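Local coordinates for Peptide/nickel transport system substrate-binding protein (Listeria monocytogenes serotype 1/2a, PDB 5KZT) that binds peptide and probably acts as the extracellular receptor that hands it to a peptide import system, at residues Leu17-Ser22 / Lys223-Gln228; Leu39-Gln44 / Lys204-Val209; Lys244-Val249 / Lys504-Asn509. One frame throughout, in Å; residues are numbered along the deposited sequence.

Interaction 1: residues Leu17-Ser22 / Lys223-Gln228; sequences LNLTES and KQINVQ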
loop_
_atom_site.group_PDB
_atom_site.type_symbol
_atom_site.label_atom_id
_atom_site.label_comp_id
_atom_site.label_asym_id
_atom_site.label_seq_id
_atom_site.Cartn_x
_atom_site.Cartn_y
_atom_site.Cartn_z
ATOM N N LEU A 17 1.255 -13.056 -21.127
ATOM C CA LEU A 17 0.901 -13.466 -19.777
ATOM C C LEU A 17 -0.498 -12.930 -19.461
ATOM O O LEU A 17 -0.811 -11.784 -19.791
ATOM C CB LEU A 17 1.941 -12.936 -18.803
ATOM C CG LEU A 17 1.785 -13.173 -17.300
ATOM C CD1 LEU A 17 1.767 -14.653 -16.942
ATOM C CD2 LEU A 17 2.877 -12.437 -16.544
ATOM N N ASN A 18 -1.341 -13.772 -18.866
ATOM C CA ASN A 18 -2.740 -13.427 -18.545
ATOM C C ASN A 18 -2.979 -13.479 -17.034
ATOM O O ASN A 18 -2.897 -14.544 -16.413
ATOM C CB ASN A 18 -3.705 -14.381 -19.256
ATOM C CG ASN A 18 -3.677 -14.232 -20.756
ATOM O OD1 ASN A 18 -3.777 -13.132 -21.277
ATOM N ND2 ASN A 18 -3.555 -15.336 -21.459
ATOM N N LEU A 19 -3.261 -12.320 -16.451
ATOM C CA LEU A 19 -3.358 -12.170 -15.003
ATOM C C LEU A 19 -4.738 -11.667 -14.642
ATOM O O LEU A 19 -5.507 -11.235 -15.519
ATOM C CB LEU A 19 -2.299 -11.191 -14.498
ATOM C CG LEU A 19 -0.822 -11.552 -14.703
ATOM C CD1 LEU A 19 0.055 -10.443 -14.137
ATOM C CD2 LEU A 19 -0.467 -12.902 -14.096
ATOM N N THR A 20 -5.051 -11.750 -13.351
ATOM C CA THR A 20 -6.265 -11.173 -12.795
ATOM C C THR A 20 -5.919 -10.138 -11.730
ATOM O O THR A 20 -4.818 -10.138 -11.167
ATOM C CB THR A 20 -7.182 -12.226 -12.139
ATOM O OG1 THR A 20 -6.581 -12.683 -10.924
ATOM C CG2 THR A 20 -7.431 -13.389 -13.055
ATOM N N GLU A 21 -6.872 -9.260 -11.455
ATOM C CA GLU A 21 -6.777 -8.305 -10.355
ATOM C C GLU A 21 -8.141 -8.288 -9.654
ATOM O O GLU A 21 -9.143 -8.594 -10.279
ATOM C CB GLU A 21 -6.401 -6.935 -10.911
ATOM C CG GLU A 21 -6.077 -5.845 -9.890
ATOM C CD GLU A 21 -5.008 -6.238 -8.882
ATOM O OE1 GLU A 21 -3.828 -5.860 -9.076
ATOM O OE2 GLU A 21 -5.360 -6.888 -7.868
ATOM N N SER A 22 -8.172 -7.945 -8.366
ATOM C CA SER A 22 -9.394 -8.041 -7.562
ATOM C C SER A 22 -10.253 -6.765 -7.522
ATOM O O SER A 22 -11.316 -6.758 -6.905
ATOM C CB SER A 22 -9.016 -8.436 -6.138
ATOM O OG SER A 22 -8.044 -7.538 -5.631
ATOM N N LYS A 223 5.966 -9.819 -24.446
ATOM C CA LYS A 223 5.471 -8.806 -25.368
ATOM C C LYS A 223 4.168 -8.147 -24.854
ATOM O O LYS A 223 3.909 -7.000 -25.158
ATOM C CB LYS A 223 5.346 -9.367 -26.798
ATOM C CG LYS A 223 4.210 -10.316 -27.031
ATOM C CD LYS A 223 4.373 -11.018 -28.381
ATOM C CE LYS A 223 3.218 -11.964 -28.604
ATOM N NZ LYS A 223 3.276 -12.638 -29.902
ATOM N N GLN A 224 3.373 -8.875 -24.060
ATOM C CA GLN A 224 2.052 -8.408 -23.638
ATOM C C GLN A 224 1.592 -9.100 -22.350
ATOM O O GLN A 224 1.792 -10.305 -22.179
ATOM C CB GLN A 224 1.021 -8.631 -24.754
ATOM C CG GLN A 224 -0.346 -8.034 -24.445
ATOM C CD GLN A 224 -1.130 -7.669 -25.684
ATOM O OE1 GLN A 224 -0.567 -7.183 -26.669
ATOM N NE2 GLN A 224 -2.440 -7.879 -25.643
ATOM N N ILE A 225 1.012 -8.322 -21.448
ATOM C CA ILE A 225 0.437 -8.850 -20.203
ATOM C C ILE A 225 -1.006 -8.353 -20.161
ATOM O O ILE A 225 -1.236 -7.157 -20.167
ATOM C CB ILE A 225 1.228 -8.409 -18.953
ATOM C CG1 ILE A 225 2.716 -8.779 -19.073
ATOM C CG2 ILE A 225 0.627 -9.010 -17.695
ATOM C CD1 ILE A 225 3.613 -8.037 -18.095
ATOM N N ASN A 226 -1.961 -9.275 -20.166
ATOM C CA ASN A 226 -3.386 -8.953 -20.163
ATOM C C ASN A 226 -3.901 -9.108 -18.746
ATOM O O ASN A 226 -3.644 -10.141 -18.100
ATOM C CB ASN A 226 -4.152 -9.916 -21.070
ATOM C CG ASN A 226 -3.661 -9.880 -22.506
ATOM O OD1 ASN A 226 -3.602 -8.806 -23.112
ATOM N ND2 ASN A 226 -3.303 -11.045 -23.066
ATOM N N VAL A 227 -4.629 -8.101 -18.266
ATOM C CA VAL A 227 -5.200 -8.124 -16.920
ATOM C C VAL A 227 -6.702 -7.944 -16.990
ATOM O O VAL A 227 -7.190 -7.084 -17.734
ATOM C CB VAL A 227 -4.613 -7.006 -16.027
ATOM C CG1 VAL A 227 -5.098 -7.176 -14.598
ATOM C CG2 VAL A 227 -3.096 -7.031 -16.095
ATOM N N GLN A 228 -7.428 -8.755 -16.219
ATOM C CA GLN A 228 -8.882 -8.605 -16.069
ATOM C C GLN A 228 -9.264 -8.652 -14.599
ATOM O O GLN A 228 -8.652 -9.354 -13.792
ATOM C CB GLN A 228 -9.635 -9.650 -16.877
ATOM C CG GLN A 228 -9.342 -11.074 -16.486
ATOM C CD GLN A 228 -10.073 -12.070 -17.353
ATOM O OE1 GLN A 228 -11.302 -12.140 -17.337
ATOM N NE2 GLN A 228 -9.324 -12.864 -18.098
HETATM O O HOH W 1 -6.390 -12.149 -18.000
#

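Interaction 2: residues Leu39-Gln44 / Lys204-Val209; sequences LNVVNQ and KKWTYV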
loop_
_atom_site.group_PDB
_atom_site.type_symbol
_atom_site.label_atom_id
_atom_site.label_comp_id
_atom_site.label_asym_id
_atom_site.label_seq_id
_atom_site.Cartn_x
_atom_site.Cartn_y
_atom_site.Cartn_z
ATOM N N LEU A 39 -0.410 1.372 -7.648
ATOM C CA LEU A 39 1.060 1.456 -7.512
ATOM C C LEU A 39 1.747 0.323 -8.251
ATOM O O LEU A 39 2.846 0.497 -8.782
ATOM C CB LEU A 39 1.490 1.466 -6.050
ATOM C CG LEU A 39 1.123 2.787 -5.359
ATOM C CD1 LEU A 39 1.248 2.612 -3.866
ATOM C CD2 LEU A 39 1.963 3.956 -5.812
ATOM N N ASN A 40 1.094 -0.825 -8.299
ATOM C CA ASN A 40 1.607 -1.955 -9.096
ATOM C C ASN A 40 1.551 -1.643 -10.594
ATOM O O ASN A 40 2.505 -1.933 -11.295
ATOM C CB ASN A 40 0.830 -3.221 -8.794
ATOM C CG ASN A 40 1.455 -4.454 -9.426
ATOM O OD1 ASN A 40 2.594 -4.817 -9.118
ATOM N ND2 ASN A 40 0.722 -5.083 -10.334
ATOM N N VAL A 41 0.475 -1.012 -11.067
ATOM C CA VAL A 41 0.393 -0.579 -12.488
ATOM C C VAL A 41 1.541 0.371 -12.856
ATOM O O VAL A 41 2.313 0.094 -13.783
ATOM C CB VAL A 41 -0.967 0.084 -12.827
ATOM C CG1 VAL A 41 -0.968 0.707 -14.227
ATOM C CG2 VAL A 41 -2.089 -0.934 -12.733
ATOM N N VAL A 42 1.669 1.478 -12.131
ATOM C CA VAL A 42 2.706 2.447 -12.463
ATOM C C VAL A 42 4.128 1.886 -12.296
ATOM O O VAL A 42 5.062 2.354 -12.966
ATOM C CB VAL A 42 2.566 3.807 -11.734
ATOM C CG1 VAL A 42 1.232 4.447 -12.055
ATOM C CG2 VAL A 42 2.777 3.676 -10.247
ATOM N N ASN A 43 4.314 0.881 -11.438
ATOM C CA ASN A 43 5.627 0.227 -11.359
ATOM C C ASN A 43 6.073 -0.503 -12.637
ATOM O O ASN A 43 7.276 -0.681 -12.862
ATOM C CB ASN A 43 5.710 -0.743 -10.195
ATOM C CG ASN A 43 7.143 -1.081 -9.841
ATOM O OD1 ASN A 43 7.965 -0.181 -9.639
ATOM N ND2 ASN A 43 7.470 -2.370 -9.791
ATOM N N GLN A 44 5.123 -0.920 -13.463
ATOM C CA GLN A 44 5.447 -1.580 -14.733
ATOM C C GLN A 44 5.689 -0.587 -15.869
ATOM O O GLN A 44 6.429 -0.884 -16.820
ATOM C CB GLN A 44 4.327 -2.521 -15.166
ATOM C CG GLN A 44 3.686 -3.341 -14.058
ATOM C CD GLN A 44 4.677 -4.052 -13.152
ATOM O OE1 GLN A 44 5.706 -4.557 -13.598
ATOM N NE2 GLN A 44 4.350 -4.128 -11.875
ATOM N N LYS A 204 -12.827 -2.903 -16.631
ATOM C CA LYS A 204 -12.389 -4.099 -15.919
ATOM C C LYS A 204 -11.259 -4.870 -16.594
ATOM O O LYS A 204 -10.955 -5.994 -16.186
ATOM C CB LYS A 204 -13.587 -5.016 -15.708
ATOM C CG LYS A 204 -14.719 -4.350 -14.950
ATOM C CD LYS A 204 -15.739 -5.360 -14.463
ATOM C CE LYS A 204 -16.407 -6.092 -15.617
ATOM N NZ LYS A 204 -17.375 -7.126 -15.110
ATOM N N LYS A 205 -10.634 -4.259 -17.606
ATOM C CA LYS A 205 -9.511 -4.835 -18.318
ATOM C C LYS A 205 -8.483 -3.757 -18.603
ATOM O O LYS A 205 -8.810 -2.569 -18.715
ATOM C CB LYS A 205 -9.990 -5.488 -19.621
ATOM C CG LYS A 205 -10.900 -6.659 -19.334
ATOM C CD LYS A 205 -11.266 -7.518 -20.531
ATOM C CE LYS A 205 -12.424 -8.426 -20.145
ATOM N NZ LYS A 205 -12.205 -9.800 -20.616
ATOM N N TRP A 206 -7.233 -4.169 -18.657
ATOM C CA TRP A 206 -6.163 -3.322 -19.129
ATOM C C TRP A 206 -5.006 -4.208 -19.544
ATOM O O TRP A 206 -4.994 -5.410 -19.239
ATOM C CB TRP A 206 -5.727 -2.300 -18.070
ATOM C CG TRP A 206 -5.358 -2.865 -16.735
ATOM C CD1 TRP A 206 -4.121 -3.263 -16.335
ATOM C CD2 TRP A 206 -6.225 -3.062 -15.601
ATOM N NE1 TRP A 206 -4.160 -3.704 -15.043
ATOM C CE2 TRP A 206 -5.435 -3.588 -14.563
ATOM C CE3 TRP A 206 -7.582 -2.832 -15.366
ATOM C CZ2 TRP A 206 -5.954 -3.899 -13.300
ATOM C CZ3 TRP A 206 -8.106 -3.134 -14.112
ATOM C CH2 TRP A 206 -7.290 -3.673 -13.094
ATOM N N THR A 207 -4.041 -3.597 -20.233
ATOM C CA THR A 207 -2.991 -4.316 -20.939
ATOM C C THR A 207 -1.641 -3.631 -20.769
ATOM O O THR A 207 -1.558 -2.409 -20.822
ATOM C CB THR A 207 -3.305 -4.375 -22.446
ATOM O OG1 THR A 207 -4.665 -4.749 -22.618
ATOM C CG2 THR A 207 -2.428 -5.372 -23.168
ATOM N N TYR A 208 -0.596 -4.431 -20.569
ATOM C CA TYR A 208 0.769 -3.949 -20.585
ATOM C C TYR A 208 1.356 -4.425 -21.882
ATOM O O TYR A 208 1.200 -5.603 -22.220
ATOM C CB TYR A 208 1.570 -4.532 -19.425
ATOM C CG TYR A 208 1.069 -4.140 -18.049
ATOM C CD1 TYR A 208 1.324 -2.872 -17.529
ATOM C CD2 TYR A 208 0.346 -5.038 -17.253
ATOM C CE1 TYR A 208 0.877 -2.507 -16.283
ATOM C CE2 TYR A 208 -0.096 -4.671 -15.987
ATOM C CZ TYR A 208 0.190 -3.403 -15.513
ATOM O OH TYR A 208 -0.245 -3.053 -14.276
ATOM N N VAL A 209 2.023 -3.537 -22.614
ATOM C CA VAL A 209 2.712 -3.946 -23.834
ATOM C C VAL A 209 4.156 -3.515 -23.713
ATOM O O VAL A 209 4.434 -2.416 -23.238
ATOM C CB VAL A 209 2.066 -3.358 -25.108
ATOM C CG1 VAL A 209 2.765 -3.895 -26.344
ATOM C CG2 VAL A 209 0.593 -3.750 -25.187
#

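Interaction 3: residues Lys244-Val249 / Lys504-Asn509; sequences KVDRTV and KDYIKN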
loop_
_atom_site.group_PDB
_atom_site.type_symbol
_atom_site.label_atom_id
_atom_site.label_comp_id
_atom_site.label_asym_id
_atom_site.label_seq_id
_atom_site.Cartn_x
_atom_site.Cartn_y
_atom_site.Cartn_z
ATOM N N LYS A 244 -7.364 -19.510 -19.720
ATOM C CA LYS A 244 -7.604 -18.093 -20.030
ATOM C C LYS A 244 -6.837 -17.168 -19.105
ATOM O O LYS A 244 -6.645 -15.996 -19.426
ATOM C CB LYS A 244 -9.094 -17.771 -19.954
ATOM C CG LYS A 244 -9.981 -18.620 -20.845
ATOM C CD LYS A 244 -9.791 -18.284 -22.298
ATOM C CE LYS A 244 -10.704 -19.126 -23.163
ATOM N NZ LYS A 244 -10.392 -18.841 -24.590
ATOM N N VAL A 245 -6.453 -17.662 -17.928
ATOM C CA VAL A 245 -5.515 -16.945 -17.063
ATOM C C VAL A 245 -4.453 -17.907 -16.597
ATOM O O VAL A 245 -4.682 -19.106 -16.546
ATOM C CB VAL A 245 -6.190 -16.259 -15.855
ATOM C CG1 VAL A 245 -7.258 -15.281 -16.327
ATOM C CG2 VAL A 245 -6.777 -17.259 -14.863
ATOM N N ASP A 246 -3.290 -17.359 -16.260
ATOM C CA ASP A 246 -2.115 -18.133 -15.882
ATOM C C ASP A 246 -1.835 -18.168 -14.380
ATOM O O ASP A 246 -0.958 -18.907 -13.931
ATOM C CB ASP A 246 -0.898 -17.591 -16.617
ATOM C CG ASP A 246 -1.063 -17.649 -18.111
ATOM O OD1 ASP A 246 -1.450 -18.720 -18.625
ATOM O OD2 ASP A 246 -0.838 -16.621 -18.784
ATOM N N ARG A 247 -2.569 -17.360 -13.625
ATOM C CA ARG A 247 -2.400 -17.225 -12.190
ATOM C C ARG A 247 -3.724 -16.709 -11.634
ATOM O O ARG A 247 -4.313 -15.784 -12.199
ATOM C CB ARG A 247 -1.253 -16.264 -11.917
ATOM C CG ARG A 247 -0.797 -16.172 -10.485
ATOM C CD ARG A 247 0.506 -15.409 -10.424
ATOM N NE ARG A 247 1.192 -15.480 -9.140
ATOM C CZ ARG A 247 1.229 -14.513 -8.235
ATOM N NH1 ARG A 247 0.570 -13.365 -8.420
ATOM N NH2 ARG A 247 1.927 -14.710 -7.122
ATOM N N THR A 248 -4.223 -17.326 -10.567
ATOM C CA THR A 248 -5.507 -16.932 -10.004
ATOM C C THR A 248 -5.518 -17.014 -8.474
ATOM O O THR A 248 -5.045 -17.973 -7.886
ATOM C CB THR A 248 -6.652 -17.763 -10.632
ATOM O OG1 THR A 248 -7.922 -17.234 -10.234
ATOM C CG2 THR A 248 -6.560 -19.231 -10.236
ATOM N N VAL A 249 -6.125 -16.019 -7.846
ATOM C CA VAL A 249 -6.195 -15.955 -6.395
ATOM C C VAL A 249 -7.234 -16.941 -5.873
ATOM O O VAL A 249 -8.319 -17.039 -6.437
ATOM C CB VAL A 249 -6.625 -14.557 -5.902
ATOM C CG1 VAL A 249 -6.675 -14.533 -4.366
ATOM C CG2 VAL A 249 -5.717 -13.475 -6.424
ATOM N N LYS A 504 0.568 -21.216 -12.968
ATOM C CA LYS A 504 1.065 -22.175 -13.962
ATOM C C LYS A 504 2.574 -22.349 -13.834
ATOM O O LYS A 504 3.307 -21.369 -13.632
ATOM C CB LYS A 504 0.772 -21.743 -15.392
ATOM C CG LYS A 504 -0.694 -21.603 -15.730
ATOM C CD LYS A 504 -1.412 -22.905 -15.948
ATOM C CE LYS A 504 -2.824 -22.528 -16.387
ATOM N NZ LYS A 504 -3.697 -23.693 -16.486
ATOM N N ASP A 505 3.041 -23.586 -13.989
ATOM C CA ASP A 505 4.472 -23.867 -13.866
ATOM C C ASP A 505 5.376 -23.136 -14.881
ATOM O O ASP A 505 6.558 -22.940 -14.614
ATOM C CB ASP A 505 4.762 -25.391 -13.881
ATOM C CG ASP A 505 4.318 -26.095 -15.169
ATOM O OD1 ASP A 505 3.884 -25.454 -16.151
ATOM O OD2 ASP A 505 4.407 -27.342 -15.187
ATOM N N TYR A 506 4.814 -22.735 -16.018
ATOM C CA TYR A 506 5.558 -22.043 -17.066
ATOM C C TYR A 506 5.878 -20.558 -16.832
ATOM O O TYR A 506 6.651 -19.982 -17.592
ATOM C CB TYR A 506 4.907 -22.244 -18.436
ATOM C CG TYR A 506 3.448 -21.881 -18.582
ATOM C CD1 TYR A 506 3.023 -20.558 -18.565
ATOM C CD2 TYR A 506 2.493 -22.871 -18.802
ATOM C CE1 TYR A 506 1.682 -20.236 -18.747
ATOM C CE2 TYR A 506 1.148 -22.561 -18.983
ATOM C CZ TYR A 506 0.752 -21.242 -18.956
ATOM O OH TYR A 506 -0.574 -20.922 -19.121
ATOM N N ILE A 507 5.322 -19.945 -15.794
ATOM C CA ILE A 507 5.727 -18.589 -15.405
ATOM C C ILE A 507 7.078 -18.655 -14.668
ATOM O O ILE A 507 7.166 -19.267 -13.608
ATOM C CB ILE A 507 4.684 -17.913 -14.491
ATOM C CG1 ILE A 507 3.327 -17.778 -15.193
ATOM C CG2 ILE A 507 5.166 -16.551 -14.024
ATOM C CD1 ILE A 507 2.199 -17.354 -14.262
ATOM N N LYS A 508 8.100 -17.997 -15.217
ATOM C CA LYS A 508 9.440 -17.943 -14.636
ATOM C C LYS A 508 9.821 -16.501 -14.310
ATOM O O LYS A 508 9.412 -15.569 -15.014
ATOM C CB LYS A 508 10.459 -18.506 -15.630
ATOM C CG LYS A 508 10.262 -19.974 -15.954
ATOM C CD LYS A 508 10.655 -20.827 -14.754
ATOM C CE LYS A 508 10.811 -22.289 -15.119
ATOM N NZ LYS A 508 9.485 -22.927 -15.302
ATOM N N ASN A 509 10.597 -16.317 -13.245
ATOM C CA ASN A 509 11.110 -14.978 -12.871
ATOM C C ASN A 509 10.009 -13.922 -12.605
ATOM O O ASN A 509 10.122 -12.751 -12.992
ATOM C CB ASN A 509 12.147 -14.499 -13.913
ATOM C CG ASN A 509 13.550 -14.453 -13.345
ATOM O OD1 ASN A 509 13.791 -13.749 -12.386
ATOM N ND2 ASN A 509 14.467 -15.237 -13.905
#

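Interaction 1: residues Leu17-Ser22 / Lys223-Gln228
Leu17-Glu21 and Gln224-Gln228 run as neighbouring parallel strands, their axes approaching to 4.6 Å at an angle of 28°, with bridges pairing Leu17 with Ile225, Asn18 with Asn226, Leu19 with Val227 and Thr20 with Gln228. The bonds alternate along the pair: Asn226 N donates to Leu17 O, and Leu19 N to Asn226 O at 2.8 Å and 177°. Asn18 and Asn226 lie side by side, and their amide planes are nearly coplanar. Asn226 ND2 donates to Asn18 OD1 at 2.8 Å, nearly within its own amide plane, while Asn226 OD1 receives Gln224 NE2 at 2.9 Å, which fits one orientation of the Asn226 amide. This is the single parallel pairing of a four-stranded mixed sheet, in which strand 16-21 forms one border and strand 224-229 has strand 205-210 on its other flank. On the Asn18 face, a water donates to Leu19 O (2.8 Å) and accepts from Gln228 NE2 (3.0 Å), tying side chain to backbone. The opposite face carries Leu17, Leu19, Ile225 and Val227: Leu19 CG is anti to the carbonyl carbon (chi1 -62°), and the branch beyond it brings CD1 to 3.9 Å from Ile225 CG2. Separately, the Glu21 CB methylene rests against Val227 CG1.

Interaction 2: residues Leu39-Gln44 / Lys204-Val209
Trp206 and Tyr208 meet Val41 and Gln44 where helix 36-45 packs on one face of a mixed beta sheet, an alpha/beta layer in which the short axes of helix and strand approach to 10.4 Å and run within 26° of each other. No hydrogen bond crosses between the two segments, so side-chain packing carries the contact. Trp206 comes first and contributes little: its indole NE1 lies 4.2 Å from Val41 CG2, and the ring continues over the sheet onto Leu196 and Val227. Two residues on, again directed at the helix, Tyr208 does most of the work. Its CG is anti to the carbonyl carbon (chi1 -63°); beyond it the ring extends to the helix, where OH comes to 3.1 Å from Val41 CA and 3.2 Å from Val41 CG2, a tight fit. Nearer the strand, ring atom CE1 is 3.6 Å from Gln44 CB and 3.7 Å from Gln44 CG. The Gln44 chain then bends at chi2, and its amide plane stands 79° to the ring. That amide also bonds to the backbone of Tyr519 and Tyr521, and within the helix Gln44 NE2 donates to Asn40 O at 2.9 Å, tilted from the carbonyl plane.

Interaction 3: residues Lys244-Val249 / Lys504-Asn509
A type I beta turn from Lys504 to Ile507, directly after strand 491-503, meets Asp246 just ahead of strand 247-250, the antiparallel neighbour of that long strand. The backbone link is nearly straight: Lys504 N donates to Asp246 O at 2.9 Å with an angle of 173°. Asp246 O is also approached by Ile507 CD1 at 3.5 Å, and the same methyl rests on Asp246 CB, so an apolar tip packs beside the bonded carbonyl. One carboxylate oxygen, OD1, meets the turn. Tyr506 OH donates to Asp246 OD1, modelled at a very short 2.4 Å, a length to be taken with caution; OD1 sits at the ring edge, in its plane, whereas the carboxylate plane stands 77° to the ring. The second oxygen, Asp246 OD2, accepts from Asn18 N, so the acid joins the turn to the edge strand 16-21. Tyr506 has its CG between backbone N and carbonyl carbon (chi1 55°), and one face of its ring receives Lys504 CB, 3.5 Å above the plane and over its centre. The Lys504 chain bends at chi2 and passes CE within 3.9 Å of Val245 O, a buried oxygen without a polar partner in the model. Its ammonium lies 5.9 Å from Asp246 OD1 (NZ to OD1) and instead forms a salt bridge with Asp243 and a bond to Tyr240 O. The type I turn, closed by Ile507 N to Lys504 O at 3.3 Å, takes the chain from strand 491-503 of the large sheet to strand 507-508 of the small antiparallel sheet with 525-526.

Overall arrangement
From the N terminus, residues 17-22 open interaction 1 and residues 39-44 open interaction 2. Interaction 2 closes first, at 204-209, and interaction 1 follows at 223-228, so the smaller loop lies wholly within the larger and the two do not cross. Interaction 3 opens afterwards, at 244-249, and closes near the C terminus at 504-509, in series with both. Strands 205-210 and 224-229 are sheet neighbours, which puts the centres of interactions 1 and 2 about 8 Å apart and brings helix 36-45 against the same sheet. Interactions 1 and 3 touch where Asp246 N probably bonds to Asn18 O at 2.8 Å, linking that sheet to strands 247-250 and 491-503. Interactions 2 and 3 do not touch.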